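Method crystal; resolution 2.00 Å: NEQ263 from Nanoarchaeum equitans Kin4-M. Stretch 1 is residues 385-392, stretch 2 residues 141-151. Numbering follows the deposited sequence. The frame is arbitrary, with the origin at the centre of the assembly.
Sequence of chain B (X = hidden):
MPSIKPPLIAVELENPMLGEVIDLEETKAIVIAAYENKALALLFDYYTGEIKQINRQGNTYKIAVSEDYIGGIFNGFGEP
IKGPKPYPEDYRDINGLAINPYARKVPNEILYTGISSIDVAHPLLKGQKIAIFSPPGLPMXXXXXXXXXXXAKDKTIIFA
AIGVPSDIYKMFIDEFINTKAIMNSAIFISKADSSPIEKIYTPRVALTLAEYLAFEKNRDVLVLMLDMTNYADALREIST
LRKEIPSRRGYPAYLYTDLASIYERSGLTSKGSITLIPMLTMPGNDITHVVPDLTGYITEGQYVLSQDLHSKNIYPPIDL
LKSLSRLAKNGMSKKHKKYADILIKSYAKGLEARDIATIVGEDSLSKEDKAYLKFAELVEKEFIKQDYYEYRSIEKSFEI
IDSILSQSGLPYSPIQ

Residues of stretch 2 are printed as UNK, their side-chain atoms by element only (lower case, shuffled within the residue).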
# COMPACT_ATOMS: atom_id res chain seq x y z
N LYS B 385 31.92 -7.08 20.71
CA LYS B 385 31.85 -8.45 21.21
C LYS B 385 32.35 -8.50 22.65
O LYS B 385 33.44 -8.01 22.96
CB LYS B 385 32.67 -9.40 20.32
CG LYS B 385 32.52 -10.88 20.65
CD LYS B 385 33.32 -11.76 19.69
CE LYS B 385 33.24 -13.23 20.08
NZ LYS B 385 31.90 -13.83 19.84
N GLN B 386 31.54 -9.08 23.52
CA GLN B 386 31.80 -9.07 24.96
C GLN B 386 30.93 -10.13 25.63
O GLN B 386 29.78 -10.33 25.24
CB GLN B 386 31.49 -7.68 25.52
CG GLN B 386 31.54 -7.57 27.04
CD GLN B 386 31.17 -6.19 27.53
OE1 GLN B 386 31.23 -5.21 26.78
NE2 GLN B 386 30.77 -6.09 28.79
N ASP B 387 31.47 -10.81 26.64
CA ASP B 387 30.72 -11.87 27.30
C ASP B 387 29.54 -11.34 28.13
O ASP B 387 29.58 -10.23 28.65
CB ASP B 387 31.64 -12.72 28.19
CG ASP B 387 30.96 -13.98 28.69
OD1 ASP B 387 30.34 -13.93 29.78
OD2 ASP B 387 31.05 -15.02 28.00
N TYR B 388 28.50 -12.16 28.24
CA TYR B 388 27.31 -11.84 29.02
C TYR B 388 27.64 -11.61 30.49
O TYR B 388 26.93 -10.88 31.19
CB TYR B 388 26.29 -12.98 28.86
CG TYR B 388 25.05 -12.86 29.71
CD1 TYR B 388 24.22 -11.76 29.62
CD2 TYR B 388 24.69 -13.89 30.57
CE1 TYR B 388 23.07 -11.67 30.39
CE2 TYR B 388 23.55 -13.80 31.34
CZ TYR B 388 22.74 -12.69 31.25
OH TYR B 388 21.60 -12.60 32.01
N TYR B 389 28.72 -12.22 30.96
CA TYR B 389 29.12 -12.09 32.36
C TYR B 389 30.36 -11.21 32.53
O TYR B 389 30.97 -11.19 33.60
CB TYR B 389 29.36 -13.47 32.97
CG TYR B 389 28.11 -14.30 33.05
CD1 TYR B 389 27.06 -13.92 33.87
CD2 TYR B 389 27.98 -15.47 32.32
CE1 TYR B 389 25.91 -14.67 33.95
CE2 TYR B 389 26.83 -16.23 32.40
CZ TYR B 389 25.80 -15.82 33.21
OH TYR B 389 24.66 -16.57 33.30
N GLU B 390 30.71 -10.48 31.48
CA GLU B 390 31.89 -9.62 31.51
C GLU B 390 31.53 -8.17 31.81
O GLU B 390 30.61 -7.61 31.20
CB GLU B 390 32.65 -9.70 30.18
CG GLU B 390 33.86 -8.79 30.11
CD GLU B 390 34.65 -8.97 28.82
OE1 GLU B 390 34.21 -9.75 27.95
OE2 GLU B 390 35.72 -8.33 28.68
N TYR B 391 32.24 -7.57 32.76
CA TYR B 391 32.08 -6.15 33.06
C TYR B 391 33.35 -5.40 32.67
O TYR B 391 34.44 -5.73 33.11
CB TYR B 391 31.81 -5.95 34.56
CG TYR B 391 31.56 -4.50 34.94
CD1 TYR B 391 32.61 -3.62 35.17
CD2 TYR B 391 30.27 -4.02 35.08
CE1 TYR B 391 32.38 -2.30 35.51
CE2 TYR B 391 30.03 -2.71 35.42
CZ TYR B 391 31.08 -1.86 35.64
OH TYR B 391 30.84 -0.55 35.98
N ARG B 392 33.19 -4.38 31.84
CA ARG B 392 34.32 -3.54 31.45
C ARG B 392 34.19 -2.15 32.06
O ARG B 392 33.18 -1.48 31.88
CB ARG B 392 34.43 -3.45 29.93
CG ARG B 392 34.59 -4.79 29.23
CD ARG B 392 35.04 -4.60 27.80
NE ARG B 392 35.13 -5.87 27.08
CZ ARG B 392 34.89 -6.00 25.78
NH1 ARG B 392 34.53 -4.95 25.06
NH2 ARG B 392 35.00 -7.19 25.21
N UNK B 141 16.63 -9.90 25.73
CA UNK B 141 16.42 -10.19 27.15
C UNK B 141 17.74 -10.28 27.91
O UNK B 141 17.86 -9.73 29.00
c UNK B 141 15.62 -11.49 27.32
c UNK B 141 14.32 -11.92 25.18
o UNK B 141 15.43 -12.24 24.70
o UNK B 141 13.27 -11.93 24.52
c UNK B 141 14.26 -11.49 26.64
N UNK B 142 18.72 -10.97 27.33
CA UNK B 142 20.05 -11.05 27.93
C UNK B 142 20.67 -9.67 28.11
O UNK B 142 21.29 -9.39 29.13
c UNK B 142 21.84 -14.31 27.16
n UNK B 142 22.60 -14.26 25.91
c UNK B 142 20.61 -13.41 27.13
c UNK B 142 20.98 -11.94 27.10
n UNK B 142 23.12 -14.94 23.77
n UNK B 142 21.40 -15.96 24.91
c UNK B 142 22.38 -15.05 24.86
N UNK B 143 20.49 -8.80 27.11
CA UNK B 143 21.04 -7.45 27.18
C UNK B 143 20.44 -6.64 28.33
O UNK B 143 21.15 -5.97 29.06
c UNK B 143 22.85 -5.25 26.10
c UNK B 143 20.83 -6.71 25.85
c UNK B 143 21.04 -4.58 24.51
c UNK B 143 21.36 -5.27 25.83
N UNK B 144 19.12 -6.73 28.48
CA UNK B 144 18.43 -6.01 29.55
C UNK B 144 18.87 -6.49 30.92
O UNK B 144 19.05 -5.70 31.85
c UNK B 144 16.94 -6.17 29.40
N UNK B 145 19.03 -7.81 31.05
CA UNK B 145 19.45 -8.42 32.31
C UNK B 145 20.89 -8.06 32.67
O UNK B 145 21.20 -7.83 33.83
c UNK B 145 17.79 -11.96 32.13
c UNK B 145 17.25 -10.06 33.64
c UNK B 145 19.29 -9.94 32.24
c UNK B 145 17.85 -10.45 32.31
N UNK B 146 21.76 -8.02 31.66
CA UNK B 146 23.15 -7.64 31.89
C UNK B 146 23.25 -6.18 32.32
O UNK B 146 24.09 -5.82 33.15
c UNK B 146 24.00 -7.91 30.64
n UNK B 146 27.67 -7.99 29.84
o UNK B 146 25.84 -8.54 28.66
c UNK B 146 25.49 -7.64 30.85
c UNK B 146 26.35 -8.10 29.68
N UNK B 147 22.38 -5.34 31.77
CA UNK B 147 22.31 -3.94 32.17
C UNK B 147 21.80 -3.82 33.60
O UNK B 147 22.41 -3.15 34.43
c UNK B 147 21.40 -3.13 31.22
c UNK B 147 21.04 -1.79 31.84
c UNK B 147 22.09 -2.90 29.87
c UNK B 147 21.18 -2.30 28.82
N UNK B 148 20.67 -4.47 33.88
CA UNK B 148 20.07 -4.43 35.21
C UNK B 148 21.02 -4.93 36.30
O UNK B 148 21.04 -4.40 37.41
c UNK B 148 18.79 -5.24 35.22
N UNK B 149 21.81 -5.95 35.97
CA UNK B 149 22.77 -6.53 36.90
C UNK B 149 23.80 -5.50 37.38
O UNK B 149 24.26 -5.56 38.52
c UNK B 149 25.40 -9.35 36.44
c UNK B 149 25.47 -10.32 34.17
c UNK B 149 24.35 -8.54 37.20
n UNK B 149 26.72 -9.89 34.01
c UNK B 149 23.50 -7.71 36.25
n UNK B 149 24.88 -10.98 33.20
n UNK B 149 24.83 -10.08 35.31
N UNK B 150 24.14 -4.54 36.52
CA UNK B 150 25.23 -3.62 36.81
C UNK B 150 24.83 -2.20 37.23
O UNK B 150 25.60 -1.52 37.91
c UNK B 150 26.21 -3.56 35.62
o UNK B 150 27.75 -5.29 36.25
n UNK B 150 26.67 -5.54 34.29
c UNK B 150 26.94 -4.88 35.41
N UNK B 151 23.64 -1.75 36.84
CA UNK B 151 23.21 -0.38 37.14
C UNK B 151 22.21 -0.30 38.29
O UNK B 151 21.81 0.80 38.69
c UNK B 151 22.63 0.33 35.89
c UNK B 151 21.30 -0.29 35.49
c UNK B 151 23.61 0.27 34.73
O HOH W 1 28.62 -7.50 32.95
O HOH W 2 29.28 -8.92 35.17

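Position 141 carries three carbons, the third bearing two oxygens, and its side chain does not reach the other stretch; a carboxylate on a two-carbon stem is Glu141. Position 142 has three carbons, a nitrogen, and a carbon holding two more nitrogens, and its third carbon lies over one face of the Tyr388 ring; the guanidinium identifies Arg142. Its CD is 4.2 Å from the centroid of the Tyr388 ring in a CH-pi contact, while its backbone O is 3.2 Å from Tyr388 CE1.

Position 143 shows four carbons forked at the second, pointing away from the loop: Leu143. Position 144, with a single carbon that also points away, is Ala144. Four carbons forked at the second recur at position 145, here directed toward the loop, and CB lies 3.5 Å from Tyr388 OH; this is Leu145.

At position 146 three carbons end in one oxygen and one nitrogen, and the nitrogen lies near Asp387 O and Glu390 O; this is the amide of Gln146. Its NE2 reaches two carbonyls of the turn, donating weak hydrogen bonds to Asp387 O (3.2 Å) and Glu390 O (3.3 Å).

Position 147 has four carbons forked at the first, one arm two carbons long, which defines Ile147; position 148 has one carbon, Ala148. Neither reaches the loop.

Position 149 again has three carbons, a nitrogen and a carbon with two nitrogens; it points toward the loop, and its two end nitrogens both approach Tyr388 O: Arg149. Its NH1 and NH2 both donate to Tyr388 O, at 3.0 and 2.9 Å, so one carbonyl at the guanidinium edge receives both. The same group lies over the Tyr388 face opposite Arg142, with CZ 4.7 Å from the ring centroid in a cation-pi contact, and Tyr389 CD1 sits over one guanidinium face, 3.7 Å from Arg149 NH2.

Two carbons, the second bearing an oxygen and a nitrogen, with the oxygen close to the Tyr391 ring, make position 150 Asn150. Its OD1 comes within 3.1 Å of Tyr391 CD2, and its ND2 donates to Gln146 O at 2.8 Å, folding the amide back on the helix. Position 151, one carbon carrying two others, is Val151, whose side chain makes no contact with the loop.

The contact centres on Tyr388, whose ring is held between Arg142 and Arg149, seven residues, about two helical turns, apart. The type I turn from Asp387 to Glu390 presents Asp387 O and Glu390 O to Gln146 and Tyr388 O to Arg149. Water 1 accepts from Gln146 NE2 (3.3 Å) and Asn150 ND2 (3.1 Å) and donates weakly to Glu390 O (2.7 Å); water 2 accepts from Arg149 NH1 (3.0 Å) and donates weakly to Tyr389 O (3.2 Å).

Stretch 2 141-151: ERLALQIARNV
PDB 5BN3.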